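Local coordinates for protein mnemiopsin 1 (Mnemiopsis leidyi, PDB 5VP3) that probably emits light when calcium binds to its EF-hands, as a Ca(2+)-regulated photoprotein of a bioluminescent ctenophore, at residues L36-D41 with L96-V102; D41-L45 with E55-W59; R64-N68 with T150-A154. One frame throughout, in Å; residues are numbered along the deposited sequence. Where two conformers were deposited one is given.

Interaction 1. Residues L36-D41 with L96-V102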
# COMPACT_ATOMS: atom_id res chain seq x y z
N LEU A 36 -5.22 -11.17 1.41
CA LEU A 36 -5.91 -10.12 0.68
C LEU A 36 -7.32 -9.93 1.21
O LEU A 36 -7.73 -8.80 1.54
CB LEU A 36 -5.93 -10.41 -0.83
CG LEU A 36 -4.59 -10.14 -1.52
CD1 LEU A 36 -4.58 -10.79 -2.87
CD2 LEU A 36 -4.26 -8.64 -1.66
N TYR A 37 -8.07 -11.02 1.38
CA TYR A 37 -9.46 -10.87 1.84
C TYR A 37 -9.52 -10.30 3.25
O TYR A 37 -10.43 -9.50 3.58
CB TYR A 37 -10.19 -12.21 1.73
CG TYR A 37 -10.62 -12.49 0.31
CD1 TYR A 37 -11.44 -11.60 -0.36
CD2 TYR A 37 -10.20 -13.63 -0.37
CE1 TYR A 37 -11.83 -11.82 -1.66
CE2 TYR A 37 -10.58 -13.86 -1.68
CZ TYR A 37 -11.41 -12.94 -2.33
OH TYR A 37 -11.83 -13.12 -3.65
N LYS A 38 -8.56 -10.66 4.09
CA LYS A 38 -8.50 -10.09 5.44
C LYS A 38 -8.22 -8.59 5.38
O LYS A 38 -8.77 -7.82 6.17
CB LYS A 38 -7.44 -10.83 6.25
CG LYS A 38 -7.16 -10.22 7.59
CD LYS A 38 -6.38 -11.17 8.49
CE LYS A 38 -6.30 -10.61 9.92
NZ LYS A 38 -5.65 -11.55 10.85
N ARG A 39 -7.36 -8.17 4.47
CA ARG A 39 -7.13 -6.74 4.30
C ARG A 39 -8.38 -6.04 3.81
O ARG A 39 -8.74 -4.97 4.31
CB ARG A 39 -5.98 -6.47 3.33
CG ARG A 39 -4.64 -6.47 3.95
CD ARG A 39 -4.08 -5.06 4.10
NE ARG A 39 -2.81 -5.22 4.78
CZ ARG A 39 -1.71 -5.70 4.21
NH1 ARG A 39 -1.70 -6.01 2.92
NH2 ARG A 39 -0.62 -5.84 4.92
N PHE A 40 -9.07 -6.64 2.84
CA PHE A 40 -10.31 -6.02 2.36
C PHE A 40 -11.28 -5.83 3.51
O PHE A 40 -11.78 -4.73 3.75
CB PHE A 40 -10.96 -6.86 1.27
CG PHE A 40 -12.14 -6.18 0.64
CD1 PHE A 40 -13.38 -6.21 1.25
CD2 PHE A 40 -12.02 -5.53 -0.57
CE1 PHE A 40 -14.46 -5.59 0.69
CE2 PHE A 40 -13.10 -4.90 -1.14
CZ PHE A 40 -14.34 -4.93 -0.49
N ASP A 41 -11.51 -6.89 4.27
CA ASP A 41 -12.53 -6.84 5.29
C ASP A 41 -12.13 -5.90 6.41
O ASP A 41 -12.98 -5.26 7.03
CB ASP A 41 -12.79 -8.26 5.79
CG ASP A 41 -13.48 -9.12 4.74
OD1 ASP A 41 -14.01 -8.56 3.76
OD2 ASP A 41 -13.46 -10.37 4.86
N LEU A 96 -14.75 -0.19 -4.86
CA LEU A 96 -14.29 -1.46 -5.41
C LEU A 96 -14.95 -2.61 -4.65
O LEU A 96 -14.97 -2.60 -3.42
CB LEU A 96 -12.76 -1.52 -5.35
CG LEU A 96 -11.99 -2.78 -5.76
CD1 LEU A 96 -12.23 -3.10 -7.21
CD2 LEU A 96 -10.50 -2.60 -5.46
N LYS A 97 -15.49 -3.58 -5.38
CA LYS A 97 -16.22 -4.69 -4.77
C LYS A 97 -15.29 -5.80 -4.31
O LYS A 97 -14.27 -6.07 -4.94
CB LYS A 97 -17.23 -5.29 -5.76
CG LYS A 97 -18.50 -4.48 -6.05
CD LYS A 97 -19.25 -5.07 -7.27
CE LYS A 97 -18.90 -4.32 -8.57
NZ LYS A 97 -19.18 -5.08 -9.84
N ARG A 98 -15.67 -6.46 -3.22
CA ARG A 98 -14.86 -7.54 -2.67
C ARG A 98 -14.46 -8.55 -3.74
O ARG A 98 -13.32 -9.01 -3.79
CB ARG A 98 -15.65 -8.23 -1.55
CG ARG A 98 -14.83 -9.01 -0.54
CD ARG A 98 -15.69 -9.35 0.67
NE ARG A 98 -14.92 -9.97 1.73
CZ ARG A 98 -14.46 -11.21 1.68
NH1 ARG A 98 -14.71 -11.97 0.60
NH2 ARG A 98 -13.74 -11.69 2.68
N GLU A 99 -15.39 -8.88 -4.64
CA GLU A 99 -15.17 -9.95 -5.61
C GLU A 99 -14.16 -9.58 -6.68
O GLU A 99 -13.65 -10.47 -7.38
CB GLU A 99 -16.52 -10.34 -6.26
CG GLU A 99 -17.35 -9.13 -6.70
CD GLU A 99 -18.47 -8.72 -5.70
OE1 GLU A 99 -18.29 -8.72 -4.44
OE2 GLU A 99 -19.55 -8.37 -6.22
N ASP A 100 -13.81 -8.31 -6.79
CA ASP A 100 -12.77 -7.83 -7.69
C ASP A 100 -11.46 -7.51 -6.98
O ASP A 100 -10.51 -7.04 -7.63
CB ASP A 100 -13.25 -6.58 -8.41
CG ASP A 100 -14.32 -6.87 -9.46
OD1 ASP A 100 -14.24 -7.94 -10.10
OD2 ASP A 100 -15.21 -6.01 -9.65
N TRP A 101 -11.38 -7.72 -5.68
CA TRP A 101 -10.23 -7.21 -4.94
C TRP A 101 -8.97 -7.97 -5.28
O TRP A 101 -7.92 -7.35 -5.50
CB TRP A 101 -10.50 -7.28 -3.45
CG TRP A 101 -9.33 -6.90 -2.52
CD1 TRP A 101 -8.76 -7.70 -1.59
CD2 TRP A 101 -8.68 -5.63 -2.40
NE1 TRP A 101 -7.79 -7.03 -0.90
CE2 TRP A 101 -7.72 -5.75 -1.37
CE3 TRP A 101 -8.80 -4.40 -3.05
CZ2 TRP A 101 -6.89 -4.70 -0.99
CZ3 TRP A 101 -7.96 -3.36 -2.68
CH2 TRP A 101 -7.03 -3.51 -1.64
N VAL A 102 -9.03 -9.30 -5.29
CA VAL A 102 -7.83 -10.10 -5.60
C VAL A 102 -7.30 -9.72 -6.97
O VAL A 102 -6.10 -9.49 -7.16
CB VAL A 102 -8.13 -11.61 -5.53
CG1 VAL A 102 -6.90 -12.42 -5.92
CG2 VAL A 102 -8.62 -12.01 -4.14
O HOH W 1 -11.67 -10.63 -5.06
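Start at Leu36, on helix 30-43. Its backbone O, already taken up by Phe40 N, also accepts a weak hydrogen bond from Trp101 NE1 at 3.0 Å, while its CD1 lies 4.2 Å from Val102 CG1. Tyr37 brings its CD1 over the face of the Arg98 guanidinium, 3.4 Å from Arg98 NH1. Its hydroxyl reaches water 1, OH to water O 2.9 Å, and that water donates to Arg98 O and accepts from Val102 N, tying the tyrosine to the turn that starts helix 101-117. Phe40 is wedged between two partners: its edge meets the face of the Trp101 five-membered ring in a T-shaped pair, centroids 5.2 Å apart, and one of its own faces carries Arg98 CA in a CH-pi contact 3.8 Å from the ring centroid. Asp41 closes the segment with a two-pronged salt bridge, Arg98 NE to Asp41 OD1 and Arg98 NH2 to Asp41 OD2 both 2.6 Å. The contact joins helix 30-43, the entering helix of the first EF-hand, to the start of helix 101-117, probably part of a second EF-hand-like unit. Strand 96-97 pairs antiparallel with strand 50-51, whose Met51 packs on both Phe40 and Trp101.

Interaction 2. Residues D41-L45 with E55-W59. With CD (cadmium ion), chain B.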
# COMPACT_ATOMS: atom_id res chain seq x y z
N ASP A 41 -11.51 -6.89 4.27
CA ASP A 41 -12.53 -6.84 5.29
C ASP A 41 -12.13 -5.90 6.41
O ASP A 41 -12.98 -5.26 7.03
CB ASP A 41 -12.79 -8.26 5.79
CG ASP A 41 -13.48 -9.12 4.74
OD1 ASP A 41 -14.01 -8.56 3.76
OD2 ASP A 41 -13.46 -10.37 4.86
N THR A 42 -10.84 -5.79 6.69
CA THR A 42 -10.43 -4.79 7.68
C THR A 42 -10.67 -3.38 7.17
O THR A 42 -11.06 -2.50 7.95
CB THR A 42 -8.97 -4.97 8.04
OG1 THR A 42 -8.74 -6.32 8.45
CG2 THR A 42 -8.61 -4.02 9.14
N PHE A 43 -10.44 -3.15 5.87
CA PHE A 43 -10.60 -1.82 5.29
C PHE A 43 -12.07 -1.47 5.12
O PHE A 43 -12.45 -0.30 5.19
CB PHE A 43 -9.93 -1.75 3.91
CG PHE A 43 -8.43 -1.55 3.94
CD1 PHE A 43 -7.82 -0.80 4.92
CD2 PHE A 43 -7.64 -2.08 2.93
CE1 PHE A 43 -6.43 -0.61 4.92
CE2 PHE A 43 -6.26 -1.89 2.92
CZ PHE A 43 -5.66 -1.14 3.90
N ASP A 44 -12.91 -2.47 4.87
CA ASP A 44 -14.33 -2.27 4.56
C ASP A 44 -15.05 -1.97 5.88
O ASP A 44 -15.62 -2.84 6.54
CB ASP A 44 -14.88 -3.50 3.86
CG ASP A 44 -16.34 -3.39 3.58
OD1 ASP A 44 -16.86 -2.27 3.73
OD2 ASP A 44 -16.94 -4.42 3.22
N LEU A 45 -15.00 -0.70 6.28
CA LEU A 45 -15.32 -0.37 7.68
C LEU A 45 -16.79 -0.63 7.99
O LEU A 45 -17.13 -0.90 9.15
CB LEU A 45 -14.97 1.09 7.98
CG LEU A 45 -13.56 1.57 7.62
CD1 LEU A 45 -13.53 3.09 7.60
CD2 LEU A 45 -12.49 1.02 8.57
N GLU A 55 -13.16 5.06 3.25
CA GLU A 55 -12.76 4.05 4.21
C GLU A 55 -11.24 3.89 4.22
O GLU A 55 -10.63 3.81 5.29
CB GLU A 55 -13.48 2.75 3.86
CG GLU A 55 -14.98 2.84 3.99
CD GLU A 55 -15.67 1.58 3.50
OE1 GLU A 55 -15.25 1.10 2.42
OE2 GLU A 55 -16.58 1.06 4.18
N ILE A 56 -10.62 3.89 3.04
CA ILE A 56 -9.16 3.78 2.92
C ILE A 56 -8.45 4.90 3.68
O ILE A 56 -7.43 4.68 4.33
CB ILE A 56 -8.77 3.81 1.43
CG1 ILE A 56 -9.20 2.54 0.68
CG2 ILE A 56 -7.30 4.06 1.26
CD1 ILE A 56 -8.78 1.27 1.38
N MET A 57 -8.97 6.13 3.59
CA MET A 57 -8.30 7.29 4.15
C MET A 57 -8.41 7.39 5.67
O MET A 57 -7.72 8.22 6.27
CB MET A 57 -8.86 8.55 3.50
CG MET A 57 -8.57 8.60 2.01
SD MET A 57 -6.81 8.44 1.61
CE MET A 57 -6.14 9.65 2.74
N TYR A 58 -9.23 6.55 6.30
CA TYR A 58 -9.28 6.51 7.76
C TYR A 58 -7.92 6.15 8.36
O TYR A 58 -7.56 6.62 9.45
CB TYR A 58 -10.38 5.52 8.17
CG TYR A 58 -10.42 5.08 9.61
CD1 TYR A 58 -11.17 5.77 10.54
CD2 TYR A 58 -9.76 3.95 10.02
CE1 TYR A 58 -11.23 5.35 11.86
CE2 TYR A 58 -9.82 3.52 11.33
CZ TYR A 58 -10.55 4.23 12.24
OH TYR A 58 -10.61 3.81 13.54
N TRP A 59 -7.13 5.39 7.65
CA TRP A 59 -5.92 4.85 8.25
C TRP A 59 -4.78 5.87 8.25
O TRP A 59 -4.17 6.10 9.31
CB TRP A 59 -5.54 3.56 7.53
CG TRP A 59 -6.65 2.56 7.73
CD1 TRP A 59 -7.61 2.25 6.83
CD2 TRP A 59 -6.95 1.82 8.92
NE1 TRP A 59 -8.50 1.35 7.37
CE2 TRP A 59 -8.12 1.07 8.66
CE3 TRP A 59 -6.37 1.72 10.18
CZ2 TRP A 59 -8.69 0.21 9.58
CZ3 TRP A 59 -6.94 0.88 11.11
CH2 TRP A 59 -8.10 0.12 10.80
CD CD B . -17.51 -0.50 2.65
O HOH W 2 -18.59 1.30 1.36
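Helix 30-43 runs out here: Asp44 is the first residue to leave helical angles and sits at the centre of an inverse gamma turn, which carries the chain into the metal-binding loop. After the loop, helix 53-66 sets off roughly across the end of helix 30-43, and the backbones come closest at two pairs, Phe43 CA to Ile56 CA and Leu45 CA to Glu55 CA, both 6.2 Å. This is the helix-loop-helix of an EF-hand, Asp44 opening the loop and Glu55 closing it. Away from the ion, the side chains are largely apolar. Ile56 CD1 lies over the Phe43 ring, 4.0 Å from its centroid in a CH-pi contact, and Trp59 NE1 approaches the edge of the same ring, 3.3 Å from Phe43 CD1. Leu45 spreads over helix 53-66, its CD1 4.0 Å from Tyr58 CB and its CD2 4.0 Å from Trp59 CZ2. The cadmium takes Asp44 OD1 at 2.2 Å and both oxygens of Glu55, OE2 at 2.4 Å and OE1 at 2.8 Å, with water 2 at 2.5 Å; Asp46, Asp48 and Lys50 O complete the site. Asp44 OD2 accepts from Gly49 N and Glu55 OE1 from Thr52 N, which orients both carboxylates. Asp44 OD1 and Glu55 OE2 stand 3.4 Å apart, a closeness of two carboxylate oxygens that the shared cation makes tolerable; cadmium here probably occupies the place of calcium.

Interaction 3. Residues R64-N68 with T150-A154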
# COMPACT_ATOMS: atom_id res chain seq x y z
N ARG A 64 -1.76 10.37 11.04
CA ARG A 64 -1.61 11.81 11.29
C ARG A 64 -1.88 12.16 12.74
O ARG A 64 -1.18 12.99 13.33
CB ARG A 64 -2.57 12.57 10.36
CG ARG A 64 -2.62 14.07 10.56
CD ARG A 64 -3.63 14.72 9.63
NE ARG A 64 -5.00 14.52 10.07
CZ ARG A 64 -5.61 15.24 11.00
NH1 ARG A 64 -5.00 16.24 11.60
NH2 ARG A 64 -6.86 14.95 11.34
N GLN A 65 -2.90 11.54 13.34
CA GLN A 65 -3.27 11.89 14.71
C GLN A 65 -2.17 11.54 15.69
O GLN A 65 -2.02 12.24 16.70
CB GLN A 65 -4.54 11.16 15.11
CG GLN A 65 -5.79 11.56 14.31
CD GLN A 65 -7.00 10.72 14.66
OE1 GLN A 65 -7.24 10.43 15.84
NE2 GLN A 65 -7.78 10.29 13.63
N LEU A 66 -1.41 10.48 15.42
CA LEU A 66 -0.45 9.94 16.37
C LEU A 66 0.92 10.58 16.29
O LEU A 66 1.78 10.24 17.08
CB LEU A 66 -0.28 8.45 16.17
CG LEU A 66 -1.51 7.66 16.56
CD1 LEU A 66 -1.39 6.32 15.98
CD2 LEU A 66 -1.64 7.55 18.05
N VAL A 67 1.14 11.48 15.35
CA VAL A 67 2.42 12.14 15.21
C VAL A 67 2.13 13.62 15.08
O VAL A 67 0.98 14.04 15.14
CB VAL A 67 3.22 11.63 13.98
CG1 VAL A 67 3.42 10.11 14.06
CG2 VAL A 67 2.53 12.00 12.68
N ASN A 68 3.18 14.42 14.89
CA ASN A 68 3.02 15.85 14.65
C ASN A 68 3.79 16.20 13.38
O ASN A 68 4.86 16.82 13.40
CB ASN A 68 3.46 16.66 15.86
CG ASN A 68 2.44 16.59 16.98
OD1 ASN A 68 1.30 17.05 16.83
ND2 ASN A 68 2.83 16.01 18.11
N THR A 150 4.37 3.16 16.04
CA THR A 150 3.26 4.08 15.89
C THR A 150 2.46 3.73 14.65
O THR A 150 1.22 3.70 14.70
CB THR A 150 3.78 5.49 15.84
OG1 THR A 150 4.48 5.72 17.08
CG2 THR A 150 2.65 6.48 15.69
N MET A 151 3.14 3.41 13.55
CA MET A 151 2.42 3.03 12.34
C MET A 151 1.60 1.77 12.55
O MET A 151 0.52 1.62 11.97
CB MET A 151 3.39 2.82 11.18
CG MET A 151 2.64 2.66 9.86
SD MET A 151 3.62 2.20 8.41
CE MET A 151 3.70 0.45 8.58
N MET A 152 2.14 0.82 13.31
CA MET A 152 1.39 -0.39 13.60
C MET A 152 0.12 -0.06 14.39
O MET A 152 -0.96 -0.56 14.10
CB MET A 152 2.25 -1.36 14.39
CG MET A 152 3.54 -1.78 13.68
SD MET A 152 3.07 -2.49 12.11
CE MET A 152 4.62 -2.69 11.25
N LYS A 153 0.26 0.82 15.38
CA LYS A 153 -0.88 1.20 16.20
C LYS A 153 -1.96 1.85 15.35
O LYS A 153 -3.14 1.52 15.46
CB LYS A 153 -0.40 2.13 17.30
CG LYS A 153 -1.48 2.84 18.09
CD LYS A 153 -0.85 3.50 19.31
CE LYS A 153 -1.83 4.41 20.03
NZ LYS A 153 -1.24 4.97 21.28
N ALA A 154 -1.57 2.78 14.47
CA ALA A 154 -2.53 3.42 13.58
C ALA A 154 -3.23 2.41 12.70
O ALA A 154 -4.39 2.62 12.31
CB ALA A 154 -1.83 4.45 12.70
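Two EF-hand helices meet here: the C-terminal end of helix 53-66, which exits the first cadmium-binding loop, and helix 145-154, which exits the loop holding the cadmium of Asp136, Asp140, Thr142 and Glu147. The contact therefore joins the N-terminal EF-hand to the C-terminal EF-hand pair, beside the second cadmium loop but not at its ion; the side chain of Val67 is about 10 Å from a bound cadmium ion. Van der Waals packing does all the work between these segments. Leu66 is the centre of it, its CA-to-CB bond aimed at the opposing helix and its CA 7.0 Å from that of Thr150. Its CB touches Thr150 CG2 at 3.6 Å, its CD1 meets Ala154 CB at 3.8 Å, and its CD2 rests 3.7 Å from Lys153 CE, so that one leucine spans residues a helical turn apart, Thr150 and Ala154, as well as the aliphatic part of an extended lysine. The total area buried is small, 199 Å². No hydrogen bond crosses between the segments, and the polar groups look elsewhere. Thr150 OG1 bonds back to Glu146 O in its own helix, leaving the methyl to make the contact, and Arg64 makes a salt bridge with Asp61. Asn68 N bonds to Asp137, in that loop, and Met63 packs on Thr150, Met151 and Ala154, so neighbouring residues widen the joint. Val67 adds one further apolar touch, its CG1 4.1 Å from Thr150 CG2.

In the fold
Interactions 1 and 2 share helix 30-43 and meet at Asp41, their centres 11 Å apart; interaction 2 is nested inside the loop that interaction 1 closes. Interaction 2 is the most buried and alone binds a metal directly, with apolar side chains next to the metal site. Interaction 1 is partly buried and mixes aromatic packing with a salt bridge towards the solvent. Interaction 3, also partly buried, is smaller and purely apolar. It shares helix 53-66 with interaction 2, and the two touch where Trp59 CE3 lies 3.0 Å from Ala154 O. Together they run from the probable second EF-hand-like unit through the first EF-hand to the C-terminal pair.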